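Local coordinates for uncharacterized protein (Nitrosospira multiformis, PDB 3P51) that is of unknown function but has a Bet v 1-like fold, as in polyketide cyclases and lipid-transport proteins, and so may bind a hydrophobic ligand, at residues K3-I8 with F107-G112; P13-W18 with I68-M73; S32-C37 with L53-F58; E57-L62 with S75-P80. All coordinates share one frame; numbering follows the deposited sequence.

All four contacts build on one antiparallel sheet, running from strand 3-10 to strand 37-40. Contact 1 joins the first two strands at the 3-10 end. Contact 2 packs helix 14-21 on the start of strand 71-78, with its centre about 14 Å from that of contact 1. Contacts 3 and 4 lie toward the other end. Their centres are about 10 Å apart, and they share Glu57 and Phe58. Contacts 2 and 4 both use strand 71-78. Their centres are about 22 Å apart, yet Ile72 CG2 and Leu62 CD1 approach to 3.6 Å. In relatives the ligand pocket lies between sheet and long helix, here probably 120-139, which contacts 1, 3 and 4 touch.

Contact 1: residues K3-I8 with F107-G112; sequences KVYNSI and FVEWSG
Tyr5, Gly112 and Ile8 carry this pairing of antiparallel strands 3-8 and 107-112, part of the curved sheet of the Bet v 1-like fold. With CG anti to the backbone N (chi1 177°), the Tyr5 side chain sets off toward Glu109. Its hydroxyl donates to Glu109 OE1, with OH and OE1 2.7 Å apart. The carboxylate is met on its anti side, and its plane stands 86° from the ring. Ser111 OG lies at the ring edge, 3.5 Å from Tyr5 CD1. Tyr5 OH also reaches the edge of the Phe107 ring.

Gly112 forms a hydrogen-bonded pair with Val4. Val4 N donates to Gly112 O (2.9 Å), and Gly112 N donates back to Val4 O. Space beside this glycine is short: a beta carbon on it would come about 3.2 Å from Val4 CG2. The same two-way bonding repeats between Asn6 and Trp110 and between Ile8 and Val108.

Side chains of Val4, Asn6, Ile8, Val108 and Trp110 share the sheet face that looks at helix 120-139. Asn6 uses both amide atoms there, with Arg130 and Asn126. Trp110 NE1 bonds to Tyr74 OH. On the other face, Ser7 OG bonds to Pro99 O of the second subunit, and Phe107 stacks on Phe107 of that subunit. This face therefore forms part of a subunit interface.

Ile8 and Val108 lie side by side and point the same way, and Ile8 CG1 rests 4.0 Å from Val108 CB.

Contact 2: residues P13-W18 with I68-M73; sequences PVERVW and IERRIM
Arg70 lays its own backbone on the indole of Trp18, while its guanidinium reaches Val14. Its CA sits over one face of the six-membered ring, 3.6 Å from the centroid and 12° off the normal, a CH-pi contact. Arg70 has positive phi (58°) and forms a G1 beta bulge with Arg71, both facing Ser66. At this bulge the main chain touches the ring, with Arg70 C 3.5 Å from Trp18 CZ3.

With CG anti to the backbone N (chi1 -176°), the Trp18 side chain leaves the helix toward residues 70-72. The far rim of its ring also meets the next strand residues: CH2 lies 4.0 Å from Ile72 CG1.

The Arg70 chain is extended from CG to NE and runs back over the helix start. Val14 CG1 sits over the centre of one guanidinium face, 3.7 Å from Arg70 CZ. Val14 CG2 touches Arg70 CD. Glu15 OE2 lies 4.0 Å from Arg70 NH2 but well out of the guanidinium plane. The two charges probably attract weakly, without a salt bridge.

Through Val14 and Trp18, helix 14-21 packs on the bulged turn into strand 71-78. Trp18 NE1 bonds to Glu67 OE1, just before the second segment. Leu97 of strand 88-100 packs against Val17 and Trp18, while strand 105-116 meets Val14 and Val17 through Thr106.

Contact 3: residues S32-C37 with L53-F58; sequences SLIKSC and LLNGEF
Leu33 hands its carbonyl to Asn55 at the start of a contact between a loop and the end of strand 51-54. The strand is part of the Bet v 1-like sheet, and a short turn with a classic beta bulge follows it: Glu57 and Phe58 both face Leu54. Asn55 ND2 donates to Leu33 O at 2.8 Å, with the oxygen near the plane of the amide. Leu33 CD2 lies beside the same amide nitrogen. Ile34 CD1 approaches Leu54 CD1, and its side chain also packs on Phe27 and on Leu132 of helix 120-139.

Lys35 N donates to Asn55 OD1 at 2.7 Å, in the plane of that carbonyl. Ser36 N makes a second, weak bond to the same oxygen. Asn55 CG is anti to its carbonyl carbon (chi1 -65°), and the amide bridges the loop between Leu33 and Lys35. An alanine at Asn55 would probably leave Leu33 O and Lys35 N without these mates and let the loop turn more freely. The Lys35 chain bends at chi2 and its end leads away from Asn55; NZ bonds to Ser32 O and Pro31 O.

Ser36 O accepts from Asn55 N (3.0 Å). A water 2.7 Å from Ser36 OG also donates to Leu53 O and accepts from Gly56 N.

Cys37 pairs with Leu54 as an antiparallel non-hydrogen-bonded pair. Its SG is anti to the backbone N and lies 3.4 Å from Leu54 CD2.

Contact 4: residues E57-L62 with S75-P80; sequences EFLDTL and SMDEGP
Ser75 and Thr61 form an antiparallel hydrogen-bonded pair. Ser75 N donates to Thr61 O at 2.9 Å, and Thr61 N returns a bond to Ser75 O. Ser75 OG donates to Asp77 OD1.

Met76, a selenomethionine, forms an antiparallel non-hydrogen-bonded pair with Asp60. Its SE lies at the edge of the Phe58 ring, 4.0 Å from CD1, a Met-aromatic contact. Asp60 OD1 meets Met76 CA and CG, while Asp60 OD2 holds a salt bridge with Arg52.

Asp77 OD2 accepts from Thr61 OG1 on its syn lone pair, and the same oxygen makes a salt bridge with Arg51. The two carboxylate oxygens thus serve Thr61 and Ser75 separately. An alanine at Asp77 would probably cost Arg51 this salt bridge and leave Ser75 OG and Thr61 OG1 without this acceptor.

Asp77 N bonds to Leu59 O at 2.7 Å, and Glu78 N reaches the same oxygen more weakly at 3.3 Å. Glu78 O accepts from Leu59 N, which sits above the carbonyl plane. The side chains of Leu59 and Glu78 run side by side, CB to CB 3.9 Å.

At Gly79, CA lies 3.3 Å from Glu57 O, and a beta carbon would clash with Met76 SE. Pro80 ends the segment with CD over one face of the Phe58 ring, 3.7 Å from the centroid and 18° off the normal, a CH-pi contact.

This is a beta hairpin, strands 58-66 and 71-78, with a classic beta bulge at Asp77 and Glu78 opposite Leu59.

Contact 1: residues K3-I8 with F107-G112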
# COMPACT_ATOMS: atom_id res chain seq x y z
N LYS A 3 4.93 0.85 -18.19
CA LYS A 3 3.76 1.31 -17.46
C LYS A 3 3.31 2.69 -17.91
O LYS A 3 4.07 3.44 -18.53
CB LYS A 3 4.04 1.29 -15.96
CG LYS A 3 5.23 2.11 -15.52
CD LYS A 3 5.52 1.84 -14.05
CE LYS A 3 5.61 0.34 -13.78
NZ LYS A 3 5.80 0.01 -12.33
N VAL A 4 2.06 3.01 -17.61
CA VAL A 4 1.52 4.33 -17.89
C VAL A 4 0.79 4.84 -16.65
O VAL A 4 0.36 4.05 -15.81
CB VAL A 4 0.56 4.31 -19.07
CG1 VAL A 4 1.32 4.03 -20.37
CG2 VAL A 4 -0.55 3.28 -18.83
N TYR A 5 0.67 6.15 -16.53
CA TYR A 5 -0.06 6.73 -15.41
C TYR A 5 -0.73 7.99 -15.88
O TYR A 5 -0.06 8.89 -16.39
CB TYR A 5 0.89 7.05 -14.26
CG TYR A 5 0.18 7.73 -13.09
CD1 TYR A 5 -0.42 6.98 -12.09
CD2 TYR A 5 0.10 9.12 -13.01
CE1 TYR A 5 -1.08 7.59 -11.01
CE2 TYR A 5 -0.55 9.74 -11.95
CZ TYR A 5 -1.14 8.97 -10.95
OH TYR A 5 -1.79 9.57 -9.90
N ASN A 6 -2.05 8.05 -15.74
CA ASN A 6 -2.79 9.25 -16.11
C ASN A 6 -3.81 9.63 -15.05
O ASN A 6 -4.42 8.76 -14.43
CB ASN A 6 -3.48 9.04 -17.44
CG ASN A 6 -2.50 8.86 -18.58
OD1 ASN A 6 -2.03 9.83 -19.18
ND2 ASN A 6 -2.18 7.60 -18.88
N SER A 7 -4.00 10.93 -14.87
CA SER A 7 -4.89 11.40 -13.82
C SER A 7 -5.54 12.73 -14.20
O SER A 7 -5.03 13.48 -15.03
CB SER A 7 -4.13 11.52 -12.50
OG SER A 7 -3.06 12.44 -12.61
N ILE A 8 -6.69 12.99 -13.59
CA ILE A 8 -7.45 14.22 -13.81
C ILE A 8 -8.19 14.59 -12.53
O ILE A 8 -8.38 13.75 -11.65
CB ILE A 8 -8.52 14.04 -14.88
CG1 ILE A 8 -9.48 12.92 -14.45
CG2 ILE A 8 -7.90 13.75 -16.24
CD1 ILE A 8 -10.69 12.79 -15.34
N PHE A 107 -10.26 13.47 -7.41
CA PHE A 107 -9.04 13.12 -8.13
C PHE A 107 -9.22 11.71 -8.65
O PHE A 107 -9.64 10.82 -7.90
CB PHE A 107 -7.85 13.19 -7.16
CG PHE A 107 -6.54 12.71 -7.74
CD1 PHE A 107 -5.80 13.53 -8.57
CD2 PHE A 107 -6.05 11.44 -7.45
CE1 PHE A 107 -4.59 13.10 -9.11
CE2 PHE A 107 -4.85 11.00 -7.98
CZ PHE A 107 -4.11 11.83 -8.81
N VAL A 108 -8.93 11.49 -9.93
CA VAL A 108 -9.03 10.16 -10.53
C VAL A 108 -7.69 9.75 -11.12
O VAL A 108 -7.13 10.45 -11.95
CB VAL A 108 -10.07 10.14 -11.67
CG1 VAL A 108 -10.31 8.71 -12.12
CG2 VAL A 108 -11.38 10.78 -11.21
N GLU A 109 -7.16 8.60 -10.70
CA GLU A 109 -5.92 8.11 -11.29
C GLU A 109 -6.12 6.74 -11.92
O GLU A 109 -6.89 5.92 -11.43
CB GLU A 109 -4.79 8.05 -10.25
CG GLU A 109 -5.12 7.21 -9.04
CD GLU A 109 -4.01 7.19 -8.01
OE1 GLU A 109 -2.91 7.69 -8.31
OE2 GLU A 109 -4.25 6.68 -6.89
N TRP A 110 -5.43 6.51 -13.03
CA TRP A 110 -5.50 5.23 -13.73
C TRP A 110 -4.09 4.81 -14.08
O TRP A 110 -3.39 5.53 -14.80
CB TRP A 110 -6.35 5.37 -14.99
CG TRP A 110 -7.10 4.13 -15.37
CD1 TRP A 110 -6.69 2.83 -15.22
CD2 TRP A 110 -8.41 4.06 -15.96
NE1 TRP A 110 -7.65 1.97 -15.69
CE2 TRP A 110 -8.72 2.70 -16.14
CE3 TRP A 110 -9.34 5.03 -16.35
CZ2 TRP A 110 -9.92 2.27 -16.70
CZ3 TRP A 110 -10.54 4.61 -16.90
CH2 TRP A 110 -10.82 3.24 -17.08
N SER A 111 -3.67 3.67 -13.56
CA SER A 111 -2.35 3.11 -13.83
C SER A 111 -2.46 1.84 -14.66
O SER A 111 -3.42 1.08 -14.55
CB SER A 111 -1.63 2.75 -12.52
OG SER A 111 -1.77 3.77 -11.53
N GLY A 112 -1.44 1.59 -15.47
CA GLY A 112 -1.36 0.37 -16.24
C GLY A 112 0.07 -0.11 -16.21
O GLY A 112 1.00 0.70 -16.27

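Contact 2: residues P13-W18 with I68-M73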
# COMPACT_ATOMS: atom_id res chain seq x y z
N PRO A 13 -18.48 15.57 -6.37
CA PRO A 13 -18.07 14.92 -5.12
C PRO A 13 -17.72 13.46 -5.36
O PRO A 13 -18.26 12.84 -6.28
CB PRO A 13 -19.29 15.09 -4.20
CG PRO A 13 -20.43 15.43 -5.08
CD PRO A 13 -19.87 16.05 -6.32
N VAL A 14 -16.82 12.93 -4.54
CA VAL A 14 -16.28 11.60 -4.77
C VAL A 14 -17.36 10.52 -4.73
O VAL A 14 -17.28 9.54 -5.46
CB VAL A 14 -15.13 11.27 -3.78
CG1 VAL A 14 -15.68 11.07 -2.37
CG2 VAL A 14 -14.33 10.05 -4.24
N GLU A 15 -18.37 10.70 -3.87
CA GLU A 15 -19.47 9.73 -3.77
C GLU A 15 -20.22 9.61 -5.09
O GLU A 15 -20.67 8.53 -5.47
CB GLU A 15 -20.46 10.12 -2.67
CG GLU A 15 -19.92 10.03 -1.24
CD GLU A 15 -19.10 11.24 -0.83
OE1 GLU A 15 -19.13 12.27 -1.55
OE2 GLU A 15 -18.42 11.16 0.23
N ARG A 16 -20.37 10.74 -5.78
CA ARG A 16 -21.07 10.75 -7.06
C ARG A 16 -20.23 10.11 -8.17
O ARG A 16 -20.73 9.33 -8.99
CB ARG A 16 -21.42 12.19 -7.44
CG ARG A 16 -22.36 12.33 -8.61
CD ARG A 16 -23.30 13.50 -8.38
NE ARG A 16 -24.06 13.83 -9.57
CZ ARG A 16 -23.72 14.78 -10.44
NH1 ARG A 16 -22.62 15.49 -10.24
NH2 ARG A 16 -24.48 15.01 -11.50
N VAL A 17 -18.95 10.45 -8.20
CA VAL A 17 -18.07 9.86 -9.21
C VAL A 17 -17.99 8.36 -9.00
O VAL A 17 -18.10 7.59 -9.95
CB VAL A 17 -16.66 10.46 -9.18
CG1 VAL A 17 -15.84 9.85 -10.29
CG2 VAL A 17 -16.71 11.98 -9.36
N TRP A 18 -17.80 7.93 -7.76
CA TRP A 18 -17.73 6.50 -7.47
C TRP A 18 -19.03 5.81 -7.90
O TRP A 18 -19.00 4.76 -8.55
CB TRP A 18 -17.44 6.25 -5.98
CG TRP A 18 -17.26 4.78 -5.62
CD1 TRP A 18 -17.99 4.06 -4.71
CD2 TRP A 18 -16.30 3.86 -6.17
NE1 TRP A 18 -17.53 2.76 -4.65
CE2 TRP A 18 -16.50 2.61 -5.53
CE3 TRP A 18 -15.28 3.97 -7.13
CZ2 TRP A 18 -15.72 1.48 -5.83
CZ3 TRP A 18 -14.51 2.83 -7.43
CH2 TRP A 18 -14.74 1.61 -6.78
N ILE A 68 -13.92 0.39 0.10
CA ILE A 68 -13.39 1.34 1.08
C ILE A 68 -12.36 2.28 0.45
O ILE A 68 -12.36 3.47 0.76
CB ILE A 68 -12.83 0.64 2.33
CG1 ILE A 68 -12.35 1.67 3.36
CG2 ILE A 68 -11.72 -0.33 1.96
CD1 ILE A 68 -11.72 1.04 4.60
N GLU A 69 -11.51 1.77 -0.44
CA GLU A 69 -10.52 2.63 -1.08
C GLU A 69 -11.00 3.15 -2.44
O GLU A 69 -10.32 3.95 -3.07
CB GLU A 69 -9.18 1.90 -1.28
CG GLU A 69 -8.62 1.21 -0.04
CD GLU A 69 -8.17 2.19 1.02
OE1 GLU A 69 -8.00 3.38 0.69
OE2 GLU A 69 -7.99 1.76 2.19
N ARG A 70 -12.16 2.68 -2.89
CA ARG A 70 -12.69 3.10 -4.19
C ARG A 70 -11.70 2.78 -5.29
O ARG A 70 -11.24 3.67 -6.01
CB ARG A 70 -12.99 4.60 -4.21
CG ARG A 70 -13.97 5.06 -3.13
CD ARG A 70 -14.45 6.47 -3.40
NE ARG A 70 -15.47 6.91 -2.44
CZ ARG A 70 -15.20 7.57 -1.32
NH1 ARG A 70 -13.94 7.86 -1.00
NH2 ARG A 70 -16.19 7.92 -0.50
N ARG A 71 -11.38 1.50 -5.43
CA ARG A 71 -10.41 1.04 -6.42
C ARG A 71 -10.90 -0.19 -7.16
O ARG A 71 -11.50 -1.08 -6.56
CB ARG A 71 -9.08 0.69 -5.75
CG ARG A 71 -8.02 0.28 -6.76
CD ARG A 71 -6.78 -0.28 -6.08
NE ARG A 71 -6.30 0.58 -5.00
CZ ARG A 71 -5.50 1.63 -5.18
NH1 ARG A 71 -5.10 1.96 -6.40
NH2 ARG A 71 -5.09 2.34 -4.15
N ILE A 72 -10.63 -0.24 -8.46
CA ILE A 72 -10.94 -1.40 -9.29
C ILE A 72 -9.64 -1.83 -9.98
O ILE A 72 -8.98 -1.01 -10.61
CB ILE A 72 -11.95 -1.03 -10.38
CG1 ILE A 72 -13.29 -0.62 -9.78
CG2 ILE A 72 -12.11 -2.17 -11.38
CD1 ILE A 72 -14.32 -0.22 -10.83
N MSE A 73 -9.25 -3.10 -9.86
CA MSE A 73 -8.05 -3.57 -10.54
C MSE A 73 -8.40 -4.75 -11.41
O MSE A 73 -9.17 -5.61 -11.02
CB MSE A 73 -6.96 -3.99 -9.57
CG MSE A 73 -6.45 -2.90 -8.65
SE MSE A 73 -4.99 -3.57 -7.51
CE MSE A 73 -4.12 -4.67 -8.85

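Contact 3: residues S32-C37 with L53-F58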
# COMPACT_ATOMS: atom_id res chain seq x y z
N SER A 32 -16.99 7.39 -25.74
CA SER A 32 -16.12 7.73 -26.88
C SER A 32 -15.38 6.50 -27.37
O SER A 32 -15.44 6.16 -28.55
CB SER A 32 -15.12 8.82 -26.51
OG SER A 32 -15.77 10.05 -26.23
N LEU A 33 -14.68 5.83 -26.47
CA LEU A 33 -13.88 4.68 -26.87
C LEU A 33 -14.62 3.36 -26.67
O LEU A 33 -14.50 2.44 -27.48
CB LEU A 33 -12.56 4.68 -26.12
CG LEU A 33 -11.47 3.71 -26.57
CD1 LEU A 33 -10.11 4.29 -26.26
CD2 LEU A 33 -11.64 2.37 -25.89
N ILE A 34 -15.39 3.25 -25.59
CA ILE A 34 -16.09 2.00 -25.29
C ILE A 34 -17.47 1.95 -25.94
O ILE A 34 -18.39 2.64 -25.51
CB ILE A 34 -16.24 1.78 -23.77
CG1 ILE A 34 -14.89 1.90 -23.06
CG2 ILE A 34 -16.87 0.42 -23.50
CD1 ILE A 34 -13.79 1.05 -23.70
N LYS A 35 -17.61 1.10 -26.96
CA LYS A 35 -18.86 0.99 -27.71
C LYS A 35 -19.75 -0.13 -27.19
O LYS A 35 -20.98 -0.09 -27.33
CB LYS A 35 -18.56 0.77 -29.19
CG LYS A 35 -17.70 1.86 -29.81
CD LYS A 35 -18.28 3.24 -29.56
CE LYS A 35 -17.50 4.31 -30.30
NZ LYS A 35 -17.93 5.67 -29.88
N SER A 36 -19.14 -1.15 -26.60
CA SER A 36 -19.90 -2.25 -26.03
C SER A 36 -19.15 -2.86 -24.86
O SER A 36 -17.92 -2.94 -24.88
CB SER A 36 -20.16 -3.33 -27.09
OG SER A 36 -18.94 -3.90 -27.52
N CYS A 37 -19.89 -3.29 -23.85
CA CYS A 37 -19.28 -3.90 -22.68
C CYS A 37 -20.12 -5.11 -22.29
O CYS A 37 -21.21 -4.95 -21.74
CB CYS A 37 -19.21 -2.90 -21.53
SG CYS A 37 -18.52 -3.52 -19.96
N LEU A 53 -15.96 -8.31 -21.88
CA LEU A 53 -15.41 -8.09 -23.21
C LEU A 53 -15.85 -6.71 -23.71
O LEU A 53 -17.04 -6.43 -23.78
CB LEU A 53 -15.91 -9.18 -24.16
CG LEU A 53 -15.31 -9.11 -25.57
CD1 LEU A 53 -13.87 -9.62 -25.53
CD2 LEU A 53 -16.14 -9.93 -26.53
N LEU A 54 -14.89 -5.85 -24.04
CA LEU A 54 -15.19 -4.51 -24.53
C LEU A 54 -14.87 -4.37 -26.02
O LEU A 54 -13.82 -4.82 -26.48
CB LEU A 54 -14.38 -3.46 -23.77
CG LEU A 54 -14.22 -3.69 -22.26
CD1 LEU A 54 -13.16 -2.75 -21.71
CD2 LEU A 54 -15.54 -3.51 -21.54
N ASN A 55 -15.76 -3.72 -26.76
CA ASN A 55 -15.57 -3.49 -28.19
C ASN A 55 -15.28 -4.79 -28.93
O ASN A 55 -14.70 -4.77 -30.02
CB ASN A 55 -14.43 -2.49 -28.44
CG ASN A 55 -14.73 -1.10 -27.91
OD1 ASN A 55 -15.86 -0.81 -27.52
ND2 ASN A 55 -13.72 -0.23 -27.91
N GLY A 56 -15.67 -5.91 -28.34
CA GLY A 56 -15.46 -7.21 -28.96
C GLY A 56 -14.01 -7.64 -29.02
O GLY A 56 -13.67 -8.57 -29.76
N GLU A 57 -13.13 -7.00 -28.26
CA GLU A 57 -11.71 -7.32 -28.41
C GLU A 57 -10.85 -7.22 -27.14
O GLU A 57 -9.80 -7.84 -27.06
CB GLU A 57 -11.09 -6.51 -29.55
CG GLU A 57 -11.17 -5.01 -29.35
CD GLU A 57 -10.67 -4.24 -30.57
OE1 GLU A 57 -10.54 -4.86 -31.65
OE2 GLU A 57 -10.42 -3.02 -30.46
N PHE A 58 -11.29 -6.42 -26.17
CA PHE A 58 -10.61 -6.38 -24.88
C PHE A 58 -11.29 -7.34 -23.92
O PHE A 58 -12.44 -7.11 -23.54
CB PHE A 58 -10.68 -4.99 -24.25
CG PHE A 58 -9.86 -3.95 -24.96
CD1 PHE A 58 -8.51 -3.81 -24.67
CD2 PHE A 58 -10.44 -3.10 -25.88
CE1 PHE A 58 -7.76 -2.84 -25.29
CE2 PHE A 58 -9.69 -2.12 -26.51
CZ PHE A 58 -8.35 -1.99 -26.22
O HOH W 1 -17.96 -6.21 -26.46

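Contact 4: residues E57-L62 with S75-P80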
# COMPACT_ATOMS: atom_id res chain seq x y z
N GLU A 57 -13.13 -7.00 -28.26
CA GLU A 57 -11.71 -7.32 -28.41
C GLU A 57 -10.85 -7.22 -27.14
O GLU A 57 -9.80 -7.84 -27.06
CB GLU A 57 -11.09 -6.51 -29.55
CG GLU A 57 -11.17 -5.01 -29.35
CD GLU A 57 -10.67 -4.24 -30.57
OE1 GLU A 57 -10.54 -4.86 -31.65
OE2 GLU A 57 -10.42 -3.02 -30.46
N PHE A 58 -11.29 -6.42 -26.17
CA PHE A 58 -10.61 -6.38 -24.88
C PHE A 58 -11.29 -7.34 -23.92
O PHE A 58 -12.44 -7.11 -23.54
CB PHE A 58 -10.68 -4.99 -24.25
CG PHE A 58 -9.86 -3.95 -24.96
CD1 PHE A 58 -8.51 -3.81 -24.67
CD2 PHE A 58 -10.44 -3.10 -25.88
CE1 PHE A 58 -7.76 -2.84 -25.29
CE2 PHE A 58 -9.69 -2.12 -26.51
CZ PHE A 58 -8.35 -1.99 -26.22
N LEU A 59 -10.59 -8.40 -23.52
CA LEU A 59 -11.10 -9.28 -22.47
C LEU A 59 -10.44 -8.96 -21.12
O LEU A 59 -9.25 -9.23 -20.95
CB LEU A 59 -10.87 -10.74 -22.85
CG LEU A 59 -11.37 -11.80 -21.86
CD1 LEU A 59 -12.89 -11.75 -21.71
CD2 LEU A 59 -10.91 -13.20 -22.28
N ASP A 60 -11.21 -8.41 -20.18
CA ASP A 60 -10.72 -8.06 -18.82
C ASP A 60 -11.25 -9.01 -17.75
O ASP A 60 -12.41 -9.44 -17.81
CB ASP A 60 -11.19 -6.66 -18.42
CG ASP A 60 -10.55 -5.53 -19.23
OD1 ASP A 60 -9.48 -5.73 -19.84
OD2 ASP A 60 -11.12 -4.42 -19.22
N THR A 61 -10.43 -9.31 -16.74
CA THR A 61 -10.88 -9.98 -15.52
C THR A 61 -10.67 -9.08 -14.29
O THR A 61 -9.61 -8.49 -14.14
CB THR A 61 -10.12 -11.29 -15.29
OG1 THR A 61 -10.32 -12.15 -16.42
CG2 THR A 61 -10.64 -12.00 -14.06
N LEU A 62 -11.69 -8.99 -13.43
CA LEU A 62 -11.57 -8.22 -12.18
C LEU A 62 -10.70 -9.02 -11.20
O LEU A 62 -11.05 -10.15 -10.83
CB LEU A 62 -12.96 -7.98 -11.57
CG LEU A 62 -13.10 -7.08 -10.34
CD1 LEU A 62 -12.57 -5.67 -10.63
CD2 LEU A 62 -14.56 -7.02 -9.89
N SER A 75 -6.96 -7.53 -14.84
CA SER A 75 -6.00 -7.97 -15.84
C SER A 75 -6.64 -7.80 -17.21
O SER A 75 -7.84 -8.03 -17.37
CB SER A 75 -5.62 -9.43 -15.63
OG SER A 75 -6.76 -10.28 -15.68
N MSE A 76 -5.85 -7.38 -18.19
CA MSE A 76 -6.29 -7.45 -19.58
C MSE A 76 -5.79 -8.76 -20.18
O MSE A 76 -4.60 -8.92 -20.46
CB MSE A 76 -5.75 -6.27 -20.38
CG MSE A 76 -6.35 -6.19 -21.76
SE MSE A 76 -5.16 -5.28 -23.02
CE MSE A 76 -5.25 -3.51 -22.17
N ASP A 77 -6.70 -9.71 -20.38
CA ASP A 77 -6.34 -11.05 -20.84
C ASP A 77 -6.20 -11.14 -22.37
O ASP A 77 -5.43 -11.95 -22.89
CB ASP A 77 -7.38 -12.06 -20.34
CG ASP A 77 -7.71 -11.88 -18.85
OD1 ASP A 77 -6.79 -11.55 -18.06
OD2 ASP A 77 -8.88 -12.09 -18.47
N GLU A 78 -6.97 -10.33 -23.09
CA GLU A 78 -6.81 -10.24 -24.53
C GLU A 78 -7.04 -8.80 -24.95
O GLU A 78 -7.76 -8.06 -24.28
CB GLU A 78 -7.81 -11.14 -25.28
CG GLU A 78 -7.88 -12.58 -24.80
CD GLU A 78 -6.85 -13.49 -25.44
OE1 GLU A 78 -5.97 -13.01 -26.21
OE2 GLU A 78 -6.93 -14.71 -25.16
N GLY A 79 -6.43 -8.40 -26.06
CA GLY A 79 -6.64 -7.07 -26.59
C GLY A 79 -6.11 -6.97 -28.00
O GLY A 79 -5.38 -7.84 -28.44
N PRO A 80 -6.47 -5.89 -28.70
CA PRO A 80 -5.96 -5.67 -30.06
C PRO A 80 -4.49 -5.28 -30.00
O PRO A 80 -4.04 -4.78 -28.97
CB PRO A 80 -6.80 -4.49 -30.56
CG PRO A 80 -7.12 -3.72 -29.30
CD PRO A 80 -7.26 -4.75 -28.21